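Local coordinates for protein stn1 (Schizosaccharomyces pombe, PDB 3KF6) that is required for telomere maintenance, binds single-stranded telomeric DNA and interacts with ten1, at residues I59-E63 and G64-L68; F88-S91 and K92-I95; V81-I84 and Q85-F88; N19-I23 and S24-K28; E124-D128 and P129-W133. All blocks are in the same frame, centred on the assembly; numbering follows the deposited sequence.

All five contacts are local, each made where the chain turns on itself, so they follow in series and none encloses or crosses another. Interaction 4 comes first and starts the short helix 23-26 ahead of the OB strands. Interaction 1 closes the hairpin between strands 49-62 and 65-71. Interaction 3 then ends strand 77-83 and leads to helix 88-94, where interaction 2 begins on the shared residue Phe-88. Interactions 1, 2 and 3 touch one another: Ile-95 and Ser-91 pack on His-66, and His-66 O probably bonds Phe-82 N. Interaction 5 joins strand 122-126 to the C-terminal helix 130-153; Arg-93 of interaction 2 packs on Glu-124.

Interaction 1. Residues I59-E63 and G64-L68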
# COMPACT_ATOMS: atom_id res chain seq x y z
N ILE A 59 -7.53 2.91 -11.02
CA ILE A 59 -6.91 3.15 -12.31
C ILE A 59 -7.80 4.15 -13.05
O ILE A 59 -9.00 3.95 -13.19
CB ILE A 59 -6.81 1.86 -13.14
CG1 ILE A 59 -6.01 0.81 -12.36
CG2 ILE A 59 -6.15 2.14 -14.48
CD1 ILE A 59 -6.00 -0.56 -13.00
N ASP A 60 -7.19 5.24 -13.49
CA ASP A 60 -7.92 6.27 -14.23
C ASP A 60 -7.23 6.52 -15.55
O ASP A 60 -6.00 6.59 -15.62
CB ASP A 60 -7.97 7.57 -13.42
CG ASP A 60 -8.88 7.46 -12.21
OD1 ASP A 60 -10.11 7.43 -12.39
OD2 ASP A 60 -8.35 7.40 -11.08
N ILE A 61 -8.02 6.64 -16.61
CA ILE A 61 -7.45 6.88 -17.93
C ILE A 61 -7.66 8.33 -18.31
O ILE A 61 -8.76 8.87 -18.17
CB ILE A 61 -8.11 5.97 -19.00
CG1 ILE A 61 -7.77 4.50 -18.72
CG2 ILE A 61 -7.60 6.34 -20.38
CD1 ILE A 61 -8.42 3.93 -17.47
N TYR A 62 -6.60 8.97 -18.78
CA TYR A 62 -6.66 10.36 -19.21
C TYR A 62 -6.16 10.44 -20.64
O TYR A 62 -5.76 9.43 -21.23
CB TYR A 62 -5.79 11.25 -18.32
CG TYR A 62 -6.32 11.49 -16.93
CD1 TYR A 62 -6.36 10.46 -15.99
CD2 TYR A 62 -6.78 12.75 -16.55
CE1 TYR A 62 -6.84 10.68 -14.70
CE2 TYR A 62 -7.26 12.98 -15.26
CZ TYR A 62 -7.29 11.95 -14.34
OH TYR A 62 -7.75 12.18 -13.07
N GLU A 63 -6.17 11.65 -21.19
CA GLU A 63 -5.70 11.85 -22.54
C GLU A 63 -4.18 11.88 -22.54
O GLU A 63 -3.56 12.83 -22.06
CB GLU A 63 -6.26 13.17 -23.08
CG GLU A 63 -6.39 13.23 -24.59
CD GLU A 63 -7.09 14.49 -25.05
OE1 GLU A 63 -8.24 14.39 -25.54
OE2 GLU A 63 -6.50 15.58 -24.92
N GLY A 64 -3.57 10.82 -23.07
CA GLY A 64 -2.12 10.75 -23.13
C GLY A 64 -1.45 10.23 -21.88
O GLY A 64 -0.22 10.26 -21.77
N LYS A 65 -2.23 9.75 -20.91
CA LYS A 65 -1.63 9.24 -19.68
C LYS A 65 -2.56 8.34 -18.88
O LYS A 65 -3.78 8.52 -18.89
CB LYS A 65 -1.18 10.41 -18.80
CG LYS A 65 -2.32 11.21 -18.20
CD LYS A 65 -1.82 12.39 -17.38
CE LYS A 65 -2.99 13.14 -16.76
NZ LYS A 65 -2.54 14.37 -16.03
N HIS A 66 -1.97 7.37 -18.21
CA HIS A 66 -2.73 6.45 -17.36
C HIS A 66 -2.26 6.76 -15.94
O HIS A 66 -1.07 6.98 -15.71
CB HIS A 66 -2.42 5.00 -17.71
CG HIS A 66 -2.70 4.65 -19.14
ND1 HIS A 66 -3.84 5.06 -19.79
CD2 HIS A 66 -2.00 3.90 -20.02
CE1 HIS A 66 -3.83 4.58 -21.03
NE2 HIS A 66 -2.72 3.87 -21.19
N VAL A 67 -3.20 6.78 -15.00
CA VAL A 67 -2.85 7.10 -13.62
C VAL A 67 -3.27 5.99 -12.65
O VAL A 67 -4.44 5.61 -12.60
CB VAL A 67 -3.52 8.42 -13.16
CG1 VAL A 67 -3.10 8.76 -11.73
CG2 VAL A 67 -3.13 9.55 -14.10
N LEU A 68 -2.30 5.48 -11.90
CA LEU A 68 -2.57 4.44 -10.92
C LEU A 68 -2.52 5.07 -9.53
O LEU A 68 -1.53 5.71 -9.18
CB LEU A 68 -1.52 3.33 -11.00
CG LEU A 68 -1.48 2.41 -12.22
CD1 LEU A 68 -0.40 1.36 -12.03
CD2 LEU A 68 -2.83 1.76 -12.41
O HOH W 1 -6.01 6.44 -10.32
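Tyr-62 and Lys-65 face each other across a tight turn between strands 59-62 and 65-68. Lys-65 CB lies on the same face of the sheet as Tyr-62. Its CG sits between the backbone N and the carbonyl carbon (chi1 70°), 3.5 Å from Tyr-62 CB. The chain then runs extended through CD, and CE comes to 3.7 Å from Tyr-62 CG. NZ ends 5.0 Å from the centroid of the Tyr-62 ring, 28° off its normal, a long cation-pi approach that is weak at most. The same ring takes Val-67 CG2 against its CD1, at 3.9 Å. Arg-79 also packs on Tyr-62 and Val-67. On the other face, Ile-59 and Leu-68 lie side by side. Leu-68 CD2 presses on Ile-59 CG1 at 3.3 Å, tighter than usual van der Waals contact. His-66 lies alongside Ile-61, whose CG2 meets the ring edge near its plane. The backbone holds the register: Asp-60 and Val-67 form a hydrogen-bonded pair, with both N-H...O angles at 168°. A water lies within hydrogen-bonding distance of Asp-60 OD2 (2.6 Å) and Val-67 O (2.9 Å) and bridges them. Gly-64 takes backbone angles at which a side chain would run into the carbonyl O of Glu-63. The arrangement is a tight beta hairpin with a type II turn from Tyr-62 to Lys-65, part of the OB-fold DNA-binding region.

Interaction 2. Residues F88-S91 and K92-I95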
# COMPACT_ATOMS: atom_id res chain seq x y z
N PHE A 88 5.38 3.61 -24.36
CA PHE A 88 4.17 2.88 -24.70
C PHE A 88 4.13 1.51 -24.02
O PHE A 88 3.09 1.09 -23.51
CB PHE A 88 4.07 2.69 -26.21
CG PHE A 88 2.73 2.20 -26.67
CD1 PHE A 88 1.62 3.04 -26.64
CD2 PHE A 88 2.56 0.89 -27.11
CE1 PHE A 88 0.36 2.58 -27.05
CE2 PHE A 88 1.31 0.42 -27.51
CZ PHE A 88 0.21 1.27 -27.48
N SER A 89 5.27 0.82 -24.02
CA SER A 89 5.37 -0.50 -23.42
C SER A 89 4.98 -0.50 -21.95
O SER A 89 4.06 -1.23 -21.54
CB SER A 89 6.80 -1.02 -23.57
OG SER A 89 6.95 -2.31 -22.98
N MET A 90 5.67 0.30 -21.15
CA MET A 90 5.39 0.37 -19.72
C MET A 90 3.96 0.82 -19.45
O MET A 90 3.31 0.32 -18.54
CB MET A 90 6.37 1.32 -19.02
CG MET A 90 6.09 1.50 -17.53
SD MET A 90 7.30 2.53 -16.69
CE MET A 90 6.99 4.14 -17.47
N SER A 91 3.48 1.78 -20.24
CA SER A 91 2.13 2.29 -20.07
C SER A 91 1.11 1.18 -20.29
O SER A 91 0.10 1.11 -19.59
CB SER A 91 1.87 3.44 -21.05
OG SER A 91 2.74 4.53 -20.78
N LYS A 92 1.38 0.32 -21.26
CA LYS A 92 0.47 -0.78 -21.55
C LYS A 92 0.43 -1.75 -20.37
O LYS A 92 -0.64 -2.20 -19.97
CB LYS A 92 0.91 -1.52 -22.82
CG LYS A 92 -0.04 -2.61 -23.24
CD LYS A 92 0.36 -3.22 -24.56
CE LYS A 92 -0.67 -4.23 -25.03
NZ LYS A 92 -0.36 -4.71 -26.39
N ARG A 93 1.60 -2.06 -19.83
CA ARG A 93 1.69 -2.97 -18.69
C ARG A 93 0.95 -2.36 -17.50
O ARG A 93 0.36 -3.08 -16.69
CB ARG A 93 3.15 -3.19 -18.31
CG ARG A 93 3.97 -3.94 -19.34
CD ARG A 93 5.44 -3.81 -19.01
NE ARG A 93 5.70 -4.14 -17.61
CZ ARG A 93 6.51 -3.44 -16.82
NH1 ARG A 93 7.14 -2.37 -17.29
NH2 ARG A 93 6.68 -3.81 -15.56
N ALA A 94 1.00 -1.04 -17.39
CA ALA A 94 0.35 -0.34 -16.29
C ALA A 94 -1.16 -0.54 -16.26
O ALA A 94 -1.73 -0.84 -15.21
CB ALA A 94 0.67 1.15 -16.35
N ILE A 95 -1.83 -0.37 -17.40
CA ILE A 95 -3.28 -0.56 -17.42
C ILE A 95 -3.67 -2.02 -17.54
O ILE A 95 -4.85 -2.34 -17.61
CB ILE A 95 -3.97 0.26 -18.54
CG1 ILE A 95 -3.23 0.07 -19.87
CG2 ILE A 95 -4.05 1.72 -18.13
CD1 ILE A 95 -3.92 0.75 -21.04
O HOH W 2 8.16 -2.01 -19.95
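Backbone hydrogen bonds carry most of the contact between Phe-88 to Ser-91 and Lys-92 to Ile-95. Lys-92 N donates to Phe-88 O at 2.9 Å, and Ala-94 N to Met-90 O at the same length. Arg-93 N reaches Ser-89 O at 3.1 Å. Ile-95 N closes the series on Ser-91 O at 3.3 Å. Each spans four residues.

The packing is modest. Ala-94 CB rests 3.3 Å from Ser-91 O. Met-90 and Arg-93 approach at a slant, with Met-90 CG 4.0 Å from Arg-93 NH1. Met-90 has CG anti to the backbone N (chi1 177°), and its chain runs on to pack against Phe-82. Ser-91 and Ala-94 also lean on that ring.

Polar side chains are tied mainly elsewhere. Arg-93 has CG anti to the carbonyl carbon (chi1 -66°), which brings CG to 3.5 Å from Ser-89 O. The bend at chi3 (50°) turns the guanidinium toward Met-90 and a water, to which NH1 donates at 2.9 Å. That water also contacts Ser-89 OG at 3.3 Å. NH2 of Arg-93 bonds Phe-123 O, and the guanidinium makes a cation-pi contact with Phe-123. Ser-91 OG turns back to Asp-87 O, one turn earlier. A buried hydroxyl is thereby satisfied by the helix's own start.

The arrangement is a short two-turn alpha helix, packed through Met-90, Ser-91 and Ala-94 onto the curled sheet of the OB fold.

Interaction 3. Residues V81-I84 and Q85-F88; sequences VFII and QDDF
Ile-83 and Asp-86 meet at the end of strand 81-83, where the chain winds into a 3-10 turn. Ile-83 has CG2 anti to the backbone N and CG1 beside the backbone N (chi1 -58°). The carboxylate of Asp-86 lies across these branches: OD1 is nearest Ile-83 CG2, at 3.5 Å, and OD2 is nearest Ile-83 CD1, at 3.7 Å. Asp-86 carries its CG anti to its own carbonyl carbon (chi1 -78°), which folds the carboxylate back over Ile-83. The two side chains run at a slant to each other.

Gln-85 has CG between the backbone N and the carbonyl carbon, and this CG passes 4.1 Å from Ile-83 CG2 before the chain stretches outward. Ile-84 lies side by side with Phe-88, both pointing the same way. Its CG2 branch, also anti to N, reaches Phe-88 CD1 at 3.9 Å.

The backbone winds tightly here. Asp-86 N donates to Ile-83 O at 3.0 Å, and Asp-87 N to Ile-84 O at 3.2 Å. Both donors stand well above the carbonyl planes they meet, in keeping with the tight 3-10 winding.

Asp-87 is the N-cap of the next helix, and its OD1 accepts from Met-90 N. The turn thus links strand 77-83 to helix 88-94. On one flank, Ile-84 bonds Gly-64 through the backbone and packs on His-66 of strand 65-71. On another, Ile-83 packs on Ile-119 of strand 117-120.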
# COMPACT_ATOMS: atom_id res chain seq x y z
N VAL A 81 1.66 8.65 -12.33
CA VAL A 81 1.40 8.97 -13.73
C VAL A 81 2.30 8.28 -14.75
O VAL A 81 3.53 8.32 -14.65
CB VAL A 81 1.52 10.49 -13.95
CG1 VAL A 81 1.19 10.84 -15.39
CG2 VAL A 81 0.60 11.21 -12.98
N PHE A 82 1.67 7.67 -15.75
CA PHE A 82 2.37 7.01 -16.84
C PHE A 82 2.10 7.78 -18.13
O PHE A 82 1.01 7.67 -18.70
CB PHE A 82 1.89 5.57 -17.01
CG PHE A 82 2.27 4.67 -15.88
CD1 PHE A 82 1.51 4.63 -14.72
CD2 PHE A 82 3.43 3.90 -15.95
CE1 PHE A 82 1.90 3.83 -13.64
CE2 PHE A 82 3.83 3.10 -14.89
CZ PHE A 82 3.06 3.07 -13.73
N ILE A 83 3.07 8.57 -18.58
CA ILE A 83 2.91 9.34 -19.81
C ILE A 83 3.07 8.36 -20.97
O ILE A 83 4.18 7.93 -21.30
CB ILE A 83 3.97 10.45 -19.92
CG1 ILE A 83 3.86 11.38 -18.72
CG2 ILE A 83 3.77 11.24 -21.22
CD1 ILE A 83 5.00 12.36 -18.60
N ILE A 84 1.94 8.01 -21.58
CA ILE A 84 1.88 7.05 -22.67
C ILE A 84 2.99 7.13 -23.72
O ILE A 84 3.71 6.16 -23.94
CB ILE A 84 0.52 7.14 -23.39
CG1 ILE A 84 -0.61 6.96 -22.36
CG2 ILE A 84 0.42 6.06 -24.46
CD1 ILE A 84 -2.00 7.07 -22.95
N GLN A 85 3.12 8.29 -24.36
CA GLN A 85 4.13 8.45 -25.41
C GLN A 85 5.57 8.30 -24.96
O GLN A 85 6.45 8.00 -25.77
CB GLN A 85 3.95 9.81 -26.10
CG GLN A 85 4.29 11.01 -25.23
CD GLN A 85 4.14 12.32 -25.99
OE1 GLN A 85 4.81 12.54 -27.00
NE2 GLN A 85 3.26 13.18 -25.50
N ASP A 86 5.83 8.51 -23.68
CA ASP A 86 7.18 8.40 -23.15
C ASP A 86 7.65 6.95 -23.11
O ASP A 86 8.84 6.67 -23.26
CB ASP A 86 7.25 9.00 -21.75
CG ASP A 86 7.32 10.51 -21.76
OD1 ASP A 86 6.90 11.12 -22.77
OD2 ASP A 86 7.77 11.10 -20.76
N ASP A 87 6.71 6.03 -22.94
CA ASP A 87 7.02 4.62 -22.87
C ASP A 87 5.75 3.82 -23.10
O ASP A 87 5.10 3.39 -22.14
CB ASP A 87 7.61 4.28 -21.50
CG ASP A 87 8.29 2.93 -21.48
OD1 ASP A 87 7.83 2.01 -22.19
OD2 ASP A 87 9.29 2.79 -20.74
N PHE A 88 5.38 3.61 -24.36
CA PHE A 88 4.17 2.88 -24.70
C PHE A 88 4.13 1.51 -24.02
O PHE A 88 3.09 1.09 -23.51
CB PHE A 88 4.07 2.69 -26.21
CG PHE A 88 2.73 2.20 -26.67
CD1 PHE A 88 1.62 3.04 -26.64
CD2 PHE A 88 2.56 0.89 -27.11
CE1 PHE A 88 0.36 2.58 -27.05
CE2 PHE A 88 1.31 0.42 -27.51
CZ PHE A 88 0.21 1.27 -27.48

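Interaction 4. Residues N19-I23 and S24-K28; sequences NPMFI and SDVHK
Phe-22 O accepts from Val-26 N at 3.1 Å and, more weakly, from Asp-25 N, so Phe-22 is the N-cap residue of the short helix 23-26. One residue on, His-27 N donates to Ile-23 O at 3.1 Å. Met-21 bends at chi3 (69°), which curls its methyl CE back to 3.8 Å from Asp-25 CB. Its CB meets Val-26 CG2 at 4.0 Å. Ile-23 and His-27 lie side by side, with Ile-23 CG2 at 3.7 Å from His-27 CD2.

Further out, the polar ends are held by other parts of the fold. Asp-25 OD2 forms a salt bridge with Lys-143 of helix 130-153, which probably steadies its negative charge in this buried place. His-27 NE2 bonds Val-77 O, and Ile-23 N bonds Asp-72 OD2. An alanine in place of His-27 would probably leave Val-77 O without the NE2 donor and open a gap beside Ile-23 CG2. Ile-23 and His-27 pack on Leu-78 of strand 77-83, while Phe-22 at the cap meets helix 130-153 and Arg-101 of the ten1 chain.

A water closes the N-terminal end. It accepts from Phe-22 N at 2.7 Å and donates to Asp-25 OD2 at 2.6 Å, while that oxygen lies at the edge of the Phe-22 ring.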
# COMPACT_ATOMS: atom_id res chain seq x y z
N ASN A 19 15.95 7.01 -3.29
CA ASN A 19 15.11 7.26 -2.12
C ASN A 19 13.82 6.45 -1.94
O ASN A 19 12.77 6.82 -2.46
CB ASN A 19 14.75 8.75 -2.05
CG ASN A 19 15.97 9.65 -2.13
OD1 ASN A 19 16.86 9.59 -1.29
ND2 ASN A 19 16.00 10.51 -3.15
N PRO A 20 13.90 5.33 -1.21
CA PRO A 20 12.70 4.50 -0.98
C PRO A 20 11.89 5.22 0.10
O PRO A 20 12.38 5.44 1.21
CB PRO A 20 13.30 3.17 -0.52
CG PRO A 20 14.53 3.60 0.23
CD PRO A 20 15.10 4.70 -0.63
N MET A 21 10.66 5.60 -0.21
CA MET A 21 9.84 6.35 0.74
C MET A 21 8.41 5.86 0.92
O MET A 21 7.86 5.16 0.06
CB MET A 21 9.76 7.81 0.30
CG MET A 21 11.09 8.55 0.24
SD MET A 21 10.85 10.26 -0.34
CE MET A 21 9.97 10.97 1.04
N PHE A 22 7.81 6.25 2.04
CA PHE A 22 6.41 5.95 2.32
C PHE A 22 5.65 7.12 1.69
O PHE A 22 6.14 8.25 1.69
CB PHE A 22 6.14 5.91 3.82
CG PHE A 22 6.57 4.64 4.47
CD1 PHE A 22 7.52 4.65 5.49
CD2 PHE A 22 6.03 3.42 4.07
CE1 PHE A 22 7.93 3.46 6.10
CE2 PHE A 22 6.43 2.22 4.68
CZ PHE A 22 7.38 2.25 5.70
N ILE A 23 4.46 6.84 1.17
CA ILE A 23 3.67 7.86 0.51
C ILE A 23 3.33 9.06 1.39
O ILE A 23 3.34 10.19 0.92
CB ILE A 23 2.40 7.21 -0.10
CG1 ILE A 23 2.84 6.32 -1.26
CG2 ILE A 23 1.41 8.28 -0.56
CD1 ILE A 23 1.74 5.42 -1.82
N SER A 24 3.04 8.82 2.67
CA SER A 24 2.73 9.94 3.56
C SER A 24 3.90 10.92 3.62
O SER A 24 3.70 12.12 3.72
CB SER A 24 2.41 9.42 4.96
OG SER A 24 3.51 8.75 5.52
N ASP A 25 5.13 10.40 3.53
CA ASP A 25 6.31 11.27 3.57
C ASP A 25 6.51 11.98 2.24
O ASP A 25 7.03 13.11 2.20
CB ASP A 25 7.56 10.47 3.95
CG ASP A 25 7.54 10.01 5.40
OD1 ASP A 25 7.13 10.82 6.26
OD2 ASP A 25 7.94 8.87 5.69
N VAL A 26 6.11 11.34 1.16
CA VAL A 26 6.23 11.96 -0.16
C VAL A 26 5.38 13.24 -0.15
O VAL A 26 5.80 14.28 -0.64
CB VAL A 26 5.75 11.00 -1.28
CG1 VAL A 26 5.74 11.71 -2.63
CG2 VAL A 26 6.67 9.80 -1.35
N HIS A 27 4.19 13.15 0.45
CA HIS A 27 3.29 14.30 0.54
C HIS A 27 3.80 15.38 1.49
O HIS A 27 3.20 16.45 1.59
CB HIS A 27 1.89 13.85 0.99
CG HIS A 27 1.08 13.22 -0.10
ND1 HIS A 27 0.47 13.96 -1.10
CD2 HIS A 27 0.78 11.93 -0.37
CE1 HIS A 27 -0.16 13.15 -1.92
NE2 HIS A 27 0.02 11.91 -1.51
N LYS A 28 4.90 15.10 2.17
CA LYS A 28 5.47 16.07 3.11
C LYS A 28 6.70 16.78 2.55
O LYS A 28 7.27 17.66 3.20
CB LYS A 28 5.83 15.38 4.43
CG LYS A 28 4.61 14.98 5.24
CD LYS A 28 5.00 14.27 6.52
CE LYS A 28 3.78 13.82 7.30
NZ LYS A 28 4.13 13.04 8.51
O HOH W 3 9.34 7.56 3.89

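Interaction 5. Residues E124-D128 and P129-W133; sequences EELRD and PNDEW
Asp-128 and Asp-131 form a capping box at the start of helix 130-153, where strand 124-126 hands over to it. The close side is the cap itself. Asp-131 N donates to Asp-128 O at 2.9 Å, from above the carbonyl plane. Asp-128 has CG anti to the backbone N (chi1 -178°), which brings OD1 round to accept from Asn-130 N at 2.8 Å, on the anti side of the carboxylate. The return bond, from Asp-128 N to Asp-131 OD2, is weak and that oxygen's place is less sure. Leu-126 lies across Asp-131, its CD1 at 3.9 Å from Asp-131 CB, and packs inward on Val-53 and Val-102. Replacing Asp-131 by an alanine would probably cost Asp-128 N this weak and uncertain acceptor, and with it one half of the capping box.

The looser side faces water. One water donates to Asp-128 OD2 at 2.9 Å and accepts from Asn-130 ND2. Arg-127 points away from the helix and pairs with Glu-125 in a salt bridge at the strand end.

Beyond the cap lies the ten1 interface. Glu-132 makes a salt bridge to Arg-25 of the ten1 chain, and Pro-129 packs on its Val-87. The Asn-130 amide bonds Asn-90 N and Gly-88 O of that chain. Asn-130 OD1 also accepts, on a lone pair, from Trp-133 NE1 at 2.8 Å, nearly in the indole plane.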
# COMPACT_ATOMS: atom_id res chain seq x y z
N GLU A 124 7.44 -2.48 -11.53
CA GLU A 124 7.37 -3.92 -11.63
C GLU A 124 6.28 -4.36 -10.69
O GLU A 124 6.09 -3.78 -9.63
CB GLU A 124 8.70 -4.55 -11.21
CG GLU A 124 9.06 -4.35 -9.76
CD GLU A 124 10.34 -5.05 -9.36
OE1 GLU A 124 10.45 -6.27 -9.60
OE2 GLU A 124 11.24 -4.38 -8.80
N GLU A 125 5.53 -5.37 -11.10
CA GLU A 125 4.48 -5.90 -10.24
C GLU A 125 5.18 -6.83 -9.26
O GLU A 125 6.07 -7.59 -9.64
CB GLU A 125 3.44 -6.67 -11.04
CG GLU A 125 2.48 -7.45 -10.16
CD GLU A 125 1.43 -8.20 -10.94
OE1 GLU A 125 1.73 -8.66 -12.06
OE2 GLU A 125 0.31 -8.36 -10.41
N LEU A 126 4.80 -6.75 -7.99
CA LEU A 126 5.38 -7.61 -6.96
C LEU A 126 4.35 -8.68 -6.65
O LEU A 126 3.30 -8.39 -6.08
CB LEU A 126 5.71 -6.80 -5.70
CG LEU A 126 6.69 -5.63 -5.89
CD1 LEU A 126 6.91 -4.93 -4.55
CD2 LEU A 126 8.01 -6.13 -6.46
N ARG A 127 4.66 -9.92 -7.01
CA ARG A 127 3.73 -11.01 -6.78
C ARG A 127 4.15 -11.95 -5.66
O ARG A 127 3.45 -12.91 -5.35
CB ARG A 127 3.51 -11.79 -8.09
CG ARG A 127 2.90 -10.93 -9.19
CD ARG A 127 2.55 -11.76 -10.41
NE ARG A 127 3.75 -12.30 -11.04
CZ ARG A 127 4.44 -11.69 -11.99
NH1 ARG A 127 4.06 -10.51 -12.46
NH2 ARG A 127 5.53 -12.27 -12.49
N ASP A 128 5.30 -11.67 -5.05
CA ASP A 128 5.77 -12.47 -3.92
C ASP A 128 5.24 -11.74 -2.69
O ASP A 128 5.59 -10.59 -2.45
CB ASP A 128 7.30 -12.49 -3.88
CG ASP A 128 7.85 -13.35 -2.75
OD1 ASP A 128 7.23 -13.38 -1.67
OD2 ASP A 128 8.91 -13.97 -2.94
N PRO A 129 4.37 -12.40 -1.90
CA PRO A 129 3.81 -11.78 -0.69
C PRO A 129 4.83 -11.22 0.29
O PRO A 129 4.50 -10.37 1.12
CB PRO A 129 2.98 -12.91 -0.08
CG PRO A 129 2.50 -13.65 -1.31
CD PRO A 129 3.77 -13.72 -2.13
N ASN A 130 6.07 -11.69 0.20
CA ASN A 130 7.12 -11.22 1.09
C ASN A 130 7.78 -9.92 0.64
O ASN A 130 8.45 -9.25 1.42
CB ASN A 130 8.19 -12.31 1.25
CG ASN A 130 7.69 -13.47 2.07
OD1 ASN A 130 7.39 -13.33 3.26
ND2 ASN A 130 7.60 -14.64 1.45
N ASP A 131 7.59 -9.57 -0.63
CA ASP A 131 8.19 -8.35 -1.16
C ASP A 131 7.71 -7.09 -0.45
O ASP A 131 8.48 -6.14 -0.27
CB ASP A 131 7.90 -8.18 -2.65
CG ASP A 131 8.45 -9.31 -3.49
OD1 ASP A 131 9.60 -9.75 -3.22
OD2 ASP A 131 7.75 -9.74 -4.43
N GLU A 132 6.45 -7.07 -0.04
CA GLU A 132 5.93 -5.88 0.62
C GLU A 132 6.51 -5.58 1.99
O GLU A 132 6.89 -4.44 2.26
CB GLU A 132 4.41 -5.91 0.71
CG GLU A 132 3.76 -4.94 -0.25
CD GLU A 132 2.28 -4.75 0.02
OE1 GLU A 132 1.56 -5.76 0.08
OE2 GLU A 132 1.85 -3.59 0.16
N TRP A 133 6.59 -6.57 2.88
CA TRP A 133 7.16 -6.25 4.18
C TRP A 133 8.64 -5.89 4.06
O TRP A 133 9.14 -5.10 4.85
CB TRP A 133 6.94 -7.37 5.23
CG TRP A 133 7.59 -8.69 4.96
CD1 TRP A 133 6.97 -9.82 4.51
CD2 TRP A 133 8.97 -9.04 5.17
NE1 TRP A 133 7.88 -10.85 4.43
CE2 TRP A 133 9.11 -10.40 4.83
CE3 TRP A 133 10.10 -8.33 5.61
CZ2 TRP A 133 10.33 -11.08 4.91
CZ3 TRP A 133 11.32 -9.00 5.70
CH2 TRP A 133 11.42 -10.36 5.35
O HOH W 4 9.24 -15.82 -0.78